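PDB 3U24: putative Lipoprotein from Shewanella oneidensis, which is of unknown function but binds zinc and calcium ions and, as a DUF885 member of the Peptidase_MA clan, may be related to zinc metallopeptidases. Local coordinates for residues P137-L142 against A194-S199; N398-Q403 against N456-M461. One frame throughout, in Å; residues are numbered along the deposited sequence.

Interaction 1. Residues P137-L142 against A194-S199. With IMD (imidazole), chain B.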
ATOM      1  N   PRO A 137       5.346  17.402  23.175  1.00 25.47           N
ATOM      2  CA  PRO A 137       5.405  18.754  23.725  1.00 25.84           C
ATOM      3  C   PRO A 137       5.280  19.847  22.650  1.00 25.79           C
ATOM      4  O   PRO A 137       5.894  19.751  21.591  1.00 24.28           O
ATOM      5  CB  PRO A 137       6.771  18.796  24.409  1.00 26.62           C
ATOM      6  CG  PRO A 137       7.081  17.346  24.735  1.00 26.38           C
ATOM      7  CD  PRO A 137       6.504  16.574  23.582  1.00 25.70           C
ATOM      8  N   LEU A 138       4.451  20.849  22.910  1.00 26.10           N
ATOM      9  CA  LEU A 138       4.081  21.786  21.844  1.00 26.93           C
ATOM     10  C   LEU A 138       5.243  22.708  21.494  1.00 26.40           C
ATOM     11  O   LEU A 138       5.587  22.884  20.327  1.00 25.58           O
ATOM     12  CB  LEU A 138       2.822  22.561  22.210  1.00 27.32           C
ATOM     13  CG  LEU A 138       2.377  23.711  21.300  1.00 27.71           C
ATOM     14  CD1 LEU A 138       1.895  23.186  19.956  1.00 26.08           C
ATOM     15  CD2 LEU A 138       1.299  24.553  22.039  1.00 28.18           C
ATOM     16  N   ASP A 139       5.877  23.242  22.509  1.00 28.41           N
ATOM     17  CA  ASP A 139       7.038  24.078  22.295  1.00 30.95           C
ATOM     18  C   ASP A 139       8.137  23.323  21.514  1.00 29.01           C
ATOM     19  O   ASP A 139       8.763  23.914  20.672  1.00 29.27           O
ATOM     20  CB  ASP A 139       7.553  24.665  23.617  1.00 34.62           C
ATOM     21  CG  ASP A 139       6.555  25.695  24.263  1.00 40.34           C
ATOM     22  OD1 ASP A 139       5.376  25.841  23.809  1.00 44.01           O
ATOM     23  OD2 ASP A 139       6.948  26.370  25.263  1.00 46.89           O
ATOM     24  N   ASP A 140       8.345  22.034  21.747  1.00 27.99           N
ATOM     25  CA  ASP A 140       9.326  21.295  20.951  1.00 28.64           C
ATOM     26  C   ASP A 140       8.867  21.163  19.501  1.00 26.46           C
ATOM     27  O   ASP A 140       9.649  21.381  18.582  1.00 25.36           O
ATOM     28  CB  ASP A 140       9.594  19.877  21.476  1.00 30.85           C
ATOM     29  CG  ASP A 140      10.162  19.851  22.900  1.00 34.48           C
ATOM     30  OD1 ASP A 140      10.389  20.931  23.492  1.00 40.17           O
ATOM     31  OD2 ASP A 140      10.345  18.725  23.445  1.00 37.46           O
ATOM     32  N   ARG A 141       7.607  20.799  19.294  1.00 24.37           N
ATOM     33  CA  ARG A 141       7.069  20.769  17.942  1.00 23.48           C
ATOM     34  C   ARG A 141       7.215  22.116  17.214  1.00 22.73           C
ATOM     35  O   ARG A 141       7.670  22.149  16.104  1.00 21.87           O
ATOM     36  CB  ARG A 141       5.596  20.420  17.971  1.00 23.79           C
ATOM     37  CG  ARG A 141       5.277  18.939  18.102  1.00 24.00           C
ATOM     38  CD  ARG A 141       3.759  18.746  18.072  1.00 23.70           C
ATOM     39  NE  ARG A 141       3.172  18.975  19.385  1.00 24.36           N
ATOM     40  CZ  ARG A 141       1.919  19.360  19.618  1.00 24.45           C
ATOM     41  NH1 ARG A 141       1.105  19.632  18.632  1.00 24.84           N
ATOM     42  NH2 ARG A 141       1.502  19.506  20.848  1.00 24.85           N
ATOM     43  N   LEU A 142       6.819  23.210  17.850  1.00 23.11           N
ATOM     44  CA  LEU A 142       6.863  24.546  17.205  1.00 23.34           C
ATOM     45  C   LEU A 142       8.290  25.012  16.921  1.00 23.12           C
ATOM     46  O   LEU A 142       8.527  25.670  15.931  1.00 21.93           O
ATOM     47  CB  LEU A 142       6.122  25.590  18.045  1.00 23.45           C
ATOM     48  CG  LEU A 142       4.629  25.257  18.131  1.00 24.08           C
ATOM     49  CD1 LEU A 142       3.941  26.174  19.123  1.00 24.80           C
ATOM     50  CD2 LEU A 142       3.955  25.353  16.770  1.00 24.06           C
ATOM     51  N   ALA A 194       1.091  31.810  18.700  1.00 24.22           N
ATOM     52  CA  ALA A 194       0.834  33.010  19.501  1.00 25.69           C
ATOM     53  C   ALA A 194       0.559  32.691  20.968  1.00 26.58           C
ATOM     54  O   ALA A 194       0.966  33.462  21.840  1.00 26.62           O
ATOM     55  CB  ALA A 194      -0.332  33.818  18.925  1.00 26.29           C
ATOM     56  N   ASP A 195      -0.112  31.570  21.241  1.00 26.84           N
ATOM     57  CA  ASP A 195      -0.548  31.254  22.607  1.00 28.67           C
ATOM     58  C   ASP A 195       0.305  30.174  23.306  1.00 29.13           C
ATOM     59  O   ASP A 195      -0.031  29.726  24.425  1.00 30.16           O
ATOM     60  CB  ASP A 195      -2.030  30.835  22.614  1.00 29.29           C
ATOM     61  CG  ASP A 195      -2.978  31.989  22.200  1.00 30.16           C
ATOM     62  OD1 ASP A 195      -2.593  33.198  22.301  1.00 30.49           O
ATOM     63  OD2 ASP A 195      -4.117  31.673  21.770  1.00 30.59           O
ATOM     64  N   SER A 196       1.393  29.787  22.646  1.00 28.36           N
ATOM     65  CA  SER A 196       2.365  28.833  23.174  1.00 28.00           C
ATOM     66  C   SER A 196       3.310  29.499  24.193  1.00 28.96           C
ATOM     67  O   SER A 196       3.288  30.717  24.410  1.00 28.65           O
ATOM     68  CB  SER A 196       3.230  28.302  22.018  1.00 26.65           C
ATOM     69  OG  SER A 196       4.156  29.296  21.605  1.00 26.02           O
ATOM     70  N   GLY A 197       4.202  28.673  24.728  1.00 28.91           N
ATOM     71  CA  GLY A 197       5.186  29.113  25.663  1.00 29.71           C
ATOM     72  C   GLY A 197       6.462  29.597  25.012  1.00 30.21           C
ATOM     73  O   GLY A 197       7.396  29.895  25.735  1.00 32.18           O
ATOM     74  N   LEU A 198       6.527  29.685  23.680  1.00 29.42           N
ATOM     75  CA  LEU A 198       7.712  30.253  23.044  1.00 29.70           C
ATOM     76  C   LEU A 198       7.942  31.694  23.525  1.00 29.80           C
ATOM     77  O   LEU A 198       7.003  32.409  23.870  1.00 29.04           O
ATOM     78  CB  LEU A 198       7.621  30.248  21.510  1.00 29.23           C
ATOM     79  CG  LEU A 198       7.482  28.883  20.831  1.00 29.45           C
ATOM     80  CD1 LEU A 198       7.678  28.959  19.323  1.00 28.77           C
ATOM     81  CD2 LEU A 198       8.454  27.897  21.415  1.00 31.30           C
ATOM     82  N   SER A 199       9.200  32.123  23.534  1.00 29.57           N
ATOM     83  CA  SER A 199       9.529  33.521  23.869  1.00 29.54           C
ATOM     84  C   SER A 199       8.928  34.456  22.838  1.00 29.51           C
ATOM     85  O   SER A 199       8.654  34.048  21.714  1.00 28.48           O
ATOM     86  CB  SER A 199      11.019  33.713  23.860  1.00 29.49           C
ATOM     87  OG  SER A 199      11.487  33.745  22.530  1.00 28.54           O
TER
HETATM   88  N1  IMD B 608      -5.815  34.358  18.309  1.00 42.67           N
HETATM   89  C2  IMD B 608      -5.629  34.032  19.628  1.00 41.41           C
HETATM   90  N3  IMD B 608      -4.382  34.411  19.991  1.00 36.02           N
HETATM   91  C4  IMD B 608      -3.766  34.963  18.902  1.00 40.64           C
HETATM   92  C5  IMD B 608      -4.668  34.928  17.839  1.00 39.32           C
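The carboxylate of Asp139, one residue into helix 138-148, reaches across to the backbone of Gly197, in the loop that follows helix 187-195. Asp139 OD1 accepts a hydrogen bond from Gly197 N at 3.2 Å, with an N-H...O angle of 148°. The donor meets the syn side of the oxygen and lies 20° out of the carboxylate plane. The other oxygen, Asp139 OD2, rests against the glycine itself, 3.3 Å from Gly197 CA, an approach made possible by the absence of a side chain there.

The buried, well-packed part lies with the leucines. Leu142 CB meets Leu198 CD1 at 3.9 Å, while the second methyl of Leu198, CD2, lies 4.0 Å from Asp139 CB, so one branched end touches two residues three apart on the helix. Leu142 also sends CD1 to Ser196 CB at 3.7 Å, and beyond the loop it touches Leu189 and Val193 of helix 187-195. The loop bend is fixed by an ST turn: Ser196 OG, set between its own backbone N and carbonyl carbon, accepts from Leu198 N at 3.2 Å with an angle of 162°. The same hydroxyl is hydrogen-bonded to Val193 O, tying the turn back to the preceding helix.

The outer side is looser. Gly197 is exposed, and Leu138 adds little beyond CD2 at 4.2 Å from Ser196 CB. At the exposed Asp195, OD1 accepts from N3 of an imidazole, probably from the crystallisation liquor. With one hydrogen bond, probably strengthened by the carboxylate charge, beside methyl packing, the contact joins a helix start to a loop through both kinds of chemistry, and Asp139 probably fixes where the backbone of Gly197 sits.

Interaction 2. Residues N398-Q403 against N456-M461. With ZN (zinc ion), chain I; ZN (zinc ion), chain G.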
ATOM      1  N   ASN A 398     -21.591  -6.605   0.864  1.00 24.03           N
ATOM      2  CA  ASN A 398     -22.829  -7.334   1.042  1.00 23.91           C
ATOM      3  C   ASN A 398     -22.692  -8.604   1.943  1.00 24.15           C
ATOM      4  O   ASN A 398     -21.680  -8.814   2.578  1.00 24.56           O
ATOM      5  CB  ASN A 398     -23.383  -7.630  -0.358  1.00 23.61           C
ATOM      6  CG  ASN A 398     -22.439  -8.474  -1.186  1.00 23.88           C
ATOM      7  OD1 ASN A 398     -22.103  -9.578  -0.764  1.00 23.15           O
ATOM      8  ND2 ASN A 398     -21.965  -7.945  -2.358  1.00 23.04           N
ATOM      9  N   HIS A 399     -23.719  -9.430   2.038  1.00 24.73           N
ATOM     10  CA  HIS A 399     -23.739 -10.553   2.996  1.00 24.12           C
ATOM     11  C   HIS A 399     -22.522 -11.439   2.839  1.00 24.11           C
ATOM     12  O   HIS A 399     -21.944 -11.911   3.821  1.00 24.30           O
ATOM     13  CB  HIS A 399     -25.018 -11.369   2.770  1.00 24.62           C
ATOM     14  CG  HIS A 399     -25.108 -12.625   3.610  1.00 25.76           C
ATOM     15  ND1 HIS A 399     -25.383 -12.596   4.943  1.00 27.25           N
ATOM     16  CD2 HIS A 399     -24.986 -13.956   3.267  1.00 25.76           C
ATOM     17  CE1 HIS A 399     -25.396 -13.840   5.416  1.00 27.29           C
ATOM     18  NE2 HIS A 399     -25.140 -14.673   4.391  1.00 28.19           N
ATOM     19  N   TRP A 400     -22.119 -11.675   1.600  1.00 23.33           N
ATOM     20  CA  TRP A 400     -20.932 -12.468   1.317  1.00 23.19           C
ATOM     21  C   TRP A 400     -19.625 -11.713   1.361  1.00 22.30           C
ATOM     22  O   TRP A 400     -18.649 -12.190   1.970  1.00 22.21           O
ATOM     23  CB  TRP A 400     -21.085 -13.167  -0.003  1.00 23.38           C
ATOM     24  CG  TRP A 400     -22.326 -14.051  -0.038  1.00 24.51           C
ATOM     25  CD1 TRP A 400     -22.435 -15.360   0.392  1.00 25.11           C
ATOM     26  CD2 TRP A 400     -23.678 -13.693  -0.483  1.00 23.99           C
ATOM     27  NE1 TRP A 400     -23.706 -15.830   0.203  1.00 25.62           N
ATOM     28  CE2 TRP A 400     -24.493 -14.882  -0.318  1.00 25.04           C
ATOM     29  CE3 TRP A 400     -24.262 -12.551  -0.959  1.00 24.36           C
ATOM     30  CZ2 TRP A 400     -25.838 -14.899  -0.620  1.00 25.06           C
ATOM     31  CZ3 TRP A 400     -25.597 -12.582  -1.305  1.00 24.12           C
ATOM     32  CH2 TRP A 400     -26.368 -13.731  -1.136  1.00 25.14           C
ATOM     33  N   ILE A 401     -19.571 -10.540   0.747  1.00 21.27           N
ATOM     34  CA  ILE A 401     -18.306  -9.836   0.610  1.00 20.69           C
ATOM     35  C   ILE A 401     -17.824  -9.350   1.976  1.00 20.72           C
ATOM     36  O   ILE A 401     -16.635  -9.295   2.206  1.00 20.99           O
ATOM     37  CB  ILE A 401     -18.389  -8.666  -0.392  1.00 20.44           C
ATOM     38  CG1 ILE A 401     -18.551  -9.176  -1.839  1.00 20.78           C
ATOM     39  CG2 ILE A 401     -17.229  -7.696  -0.256  1.00 20.34           C
ATOM     40  CD1 ILE A 401     -17.458 -10.052  -2.403  1.00 20.91           C
ATOM     41  N   LEU A 402     -18.730  -8.999   2.876  1.00 20.65           N
ATOM     42  CA  LEU A 402     -18.351  -8.598   4.216  1.00 20.67           C
ATOM     43  C   LEU A 402     -17.574  -9.714   4.963  1.00 20.82           C
ATOM     44  O   LEU A 402     -16.666  -9.437   5.707  1.00 19.60           O
ATOM     45  CB  LEU A 402     -19.588  -8.165   5.001  1.00 20.64           C
ATOM     46  CG  LEU A 402     -19.327  -7.652   6.421  1.00 20.71           C
ATOM     47  CD1 LEU A 402     -18.247  -6.544   6.415  1.00 20.18           C
ATOM     48  CD2 LEU A 402     -20.626  -7.217   7.100  1.00 19.96           C
ATOM     49  N   GLN A 403     -17.930 -10.978   4.712  1.00 21.40           N
ATOM     50  CA  GLN A 403     -17.271 -12.111   5.339  1.00 21.58           C
ATOM     51  C   GLN A 403     -15.860 -12.272   4.731  1.00 22.07           C
ATOM     52  O   GLN A 403     -14.865 -12.386   5.440  1.00 21.04           O
ATOM     53  CB  GLN A 403     -18.098 -13.372   5.124  1.00 22.25           C
ATOM     54  CG  GLN A 403     -19.486 -13.384   5.771  1.00 22.49           C
ATOM     55  CD  GLN A 403     -20.226 -14.690   5.452  1.00 23.33           C
ATOM     56  OE1 GLN A 403     -19.772 -15.763   5.850  1.00 24.25           O
ATOM     57  NE2 GLN A 403     -21.337 -14.612   4.717  1.00 22.30           N
ATOM     58  N   ASN A 456     -19.372 -23.532   3.405  1.00 37.22           N
ATOM     59  CA  ASN A 456     -19.801 -24.829   2.940  1.00 39.54           C
ATOM     60  C   ASN A 456     -20.063 -24.933   1.434  1.00 37.89           C
ATOM     61  O   ASN A 456     -21.062 -25.513   1.009  1.00 37.02           O
ATOM     62  CB  ASN A 456     -21.033 -25.281   3.737  1.00 43.84           C
ATOM     63  CG  ASN A 456     -21.280 -26.781   3.612  1.00 48.93           C
ATOM     64  OD1 ASN A 456     -22.393 -27.212   3.326  1.00 56.83           O
ATOM     65  ND2 ASN A 456     -20.233 -27.580   3.805  1.00 48.40           N
ATOM     66  N   PHE A 457     -19.144 -24.389   0.638  1.00 35.30           N
ATOM     67  CA  PHE A 457     -19.239 -24.440  -0.817  1.00 35.43           C
ATOM     68  C   PHE A 457     -20.558 -23.883  -1.391  1.00 34.98           C
ATOM     69  O   PHE A 457     -21.017 -24.322  -2.424  1.00 34.18           O
ATOM     70  CB  PHE A 457     -18.956 -25.876  -1.302  1.00 35.90           C
ATOM     71  CG  PHE A 457     -17.675 -26.444  -0.731  1.00 35.83           C
ATOM     72  CD1 PHE A 457     -16.447 -26.048  -1.235  1.00 36.14           C
ATOM     73  CD2 PHE A 457     -17.704 -27.297   0.345  1.00 35.80           C
ATOM     74  CE1 PHE A 457     -15.263 -26.522  -0.697  1.00 36.78           C
ATOM     75  CE2 PHE A 457     -16.534 -27.788   0.883  1.00 37.45           C
ATOM     76  CZ  PHE A 457     -15.301 -27.391   0.358  1.00 37.28           C
ATOM     77  N   GLU A 458     -21.144 -22.897  -0.721  1.00 34.75           N
ATOM     78  CA  GLU A 458     -22.358 -22.212  -1.206  1.00 36.03           C
ATOM     79  C   GLU A 458     -22.083 -21.478  -2.517  1.00 34.76           C
ATOM     80  O   GLU A 458     -21.154 -20.648  -2.577  1.00 32.82           O
ATOM     81  CB  GLU A 458     -22.803 -21.207  -0.147  1.00 38.59           C
ATOM     82  CG  GLU A 458     -24.066 -20.432  -0.474  1.00 42.60           C
ATOM     83  CD  GLU A 458     -24.450 -19.443   0.616  1.00 44.15           C
ATOM     84  OE1 GLU A 458     -23.553 -18.841   1.266  1.00 47.82           O
ATOM     85  OE2 GLU A 458     -25.664 -19.275   0.822  1.00 49.98           O
ATOM     86  N   PRO A 459     -22.877 -21.762  -3.574  1.00 34.16           N
ATOM     87  CA  PRO A 459     -22.564 -21.148  -4.867  1.00 32.77           C
ATOM     88  C   PRO A 459     -22.558 -19.629  -4.837  1.00 30.92           C
ATOM     89  O   PRO A 459     -21.711 -19.027  -5.469  1.00 30.66           O
ATOM     90  CB  PRO A 459     -23.654 -21.688  -5.777  1.00 34.37           C
ATOM     91  CG  PRO A 459     -24.026 -23.001  -5.164  1.00 35.22           C
ATOM     92  CD  PRO A 459     -23.973 -22.741  -3.699  1.00 35.17           C
ATOM     93  N   GLU A 460     -23.469 -19.024  -4.089  1.00 30.01           N
ATOM     94  CA  GLU A 460     -23.546 -17.546  -3.959  1.00 29.65           C
ATOM     95  C   GLU A 460     -22.221 -16.960  -3.434  1.00 28.80           C
ATOM     96  O   GLU A 460     -21.731 -15.954  -3.917  1.00 26.77           O
ATOM     97  CB  GLU A 460     -24.707 -17.135  -3.013  1.00 29.91           C
ATOM     98  CG  GLU A 460     -26.139 -17.286  -3.581  1.00 31.75           C
ATOM     99  CD  GLU A 460     -26.747 -18.690  -3.467  1.00 33.72           C
ATOM    100  OE1 GLU A 460     -26.026 -19.674  -3.108  1.00 36.25           O
ATOM    101  OE2 GLU A 460     -27.965 -18.807  -3.729  1.00 32.74           O
HETATM  102  N   MSE A 461     -21.671 -17.617  -2.423  1.00 29.63           N
HETATM  103  CA  MSE A 461     -20.438 -17.207  -1.780  1.00 29.71           C
HETATM  104  C   MSE A 461     -19.317 -17.297  -2.804  1.00 28.34           C
HETATM  105  O   MSE A 461     -18.572 -16.349  -2.978  1.00 26.97           O
HETATM  106  CB  MSE A 461     -20.142 -18.104  -0.567  1.00 30.89           C
HETATM  107  CG  MSE A 461     -18.733 -17.933   0.043  1.00 32.49           C
HETATM  108 SE   MSE A 461     -18.519 -16.139   0.790  1.00 36.82          SE
HETATM  109  CE  MSE A 461     -19.231 -16.645   2.523  1.00 30.76           C
TER
HETATM  110 ZN    ZN I   2     -25.819 -10.713   6.397  1.00 83.73          ZN
HETATM  111 ZN    ZN G 596     -25.113 -16.725   4.506  1.00 55.18          ZN
HETATM  112  O   HOH W   1     -22.998 -17.073   3.852  1.00 35.36           O
HETATM  113  O   HOH W   2     -26.084 -17.496   2.682  1.00 39.98           O
HETATM  114  O   HOH W   3     -24.128  -9.273   6.542  1.00 33.82           O
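A Met-aromatic contact beside a zinc-binding histidine joins the start of helix 401-409 to that of helix 459-485. Met461, present as selenomethionine, places SE at the edge of the five-membered ring of Trp400, 5.1 Å from its centroid and 81° off the normal. Both faces of the indole are met near the rim: His399 CD2 lies over one and Glu460 CB over the opposite, 3.1 Å above the plane. At the edge, Trp400 NE1 gives a weak hydrogen bond to Glu458 OE1 (3.2 Å, 150°), the carboxylate plane being turned 66° from the ring. An alanine in place of Trp400 would probably open a gap between the His399 ring and Glu460 and leave Glu458 OE1 without its indole donor.

A zinc ion binds His399 ND1 at 2.4 Å; another is bound by His399 NE2 and two waters. Glu458, extended with CG anti to its backbone N, reaches the latter ion through both water ligands: one water donates to Glu458 OE1, the other to Glu458 OE2 at 2.6 Å. Gln403 probably helps hold the shell of this zinc ion on NE2, since Gln403 NE2 donates both to His399 O at 2.9 Å and to the water that bridges to Glu458 OE1. Gln403 OE1 is hydrogen-bonded to Tyr454 OH, and the Met461 methyl CE packs 3.5 Å from that same Gln403 OE1.

In the fold
Both contacts involve the start of a helix, but they hold different helices: interaction 1 sets helix 138-148 against the loop after helix 187-195, whereas interaction 2 brings helices 401-409 and 459-485 together. Interaction 1 lies farther out, with its centre 35 Å from that of the chain against 26 Å, and is only partly buried; interaction 2 is a buried contact. Their nearest atoms are about 35 Å apart, so neither touches the other. Chemistry follows place: a carboxylate on a backbone amide beside aliphatic packing in 137-142 with 194-199, an indole, a methionine (here selenomethionine) side chain and water-linked zinc in 398-403 with 456-461.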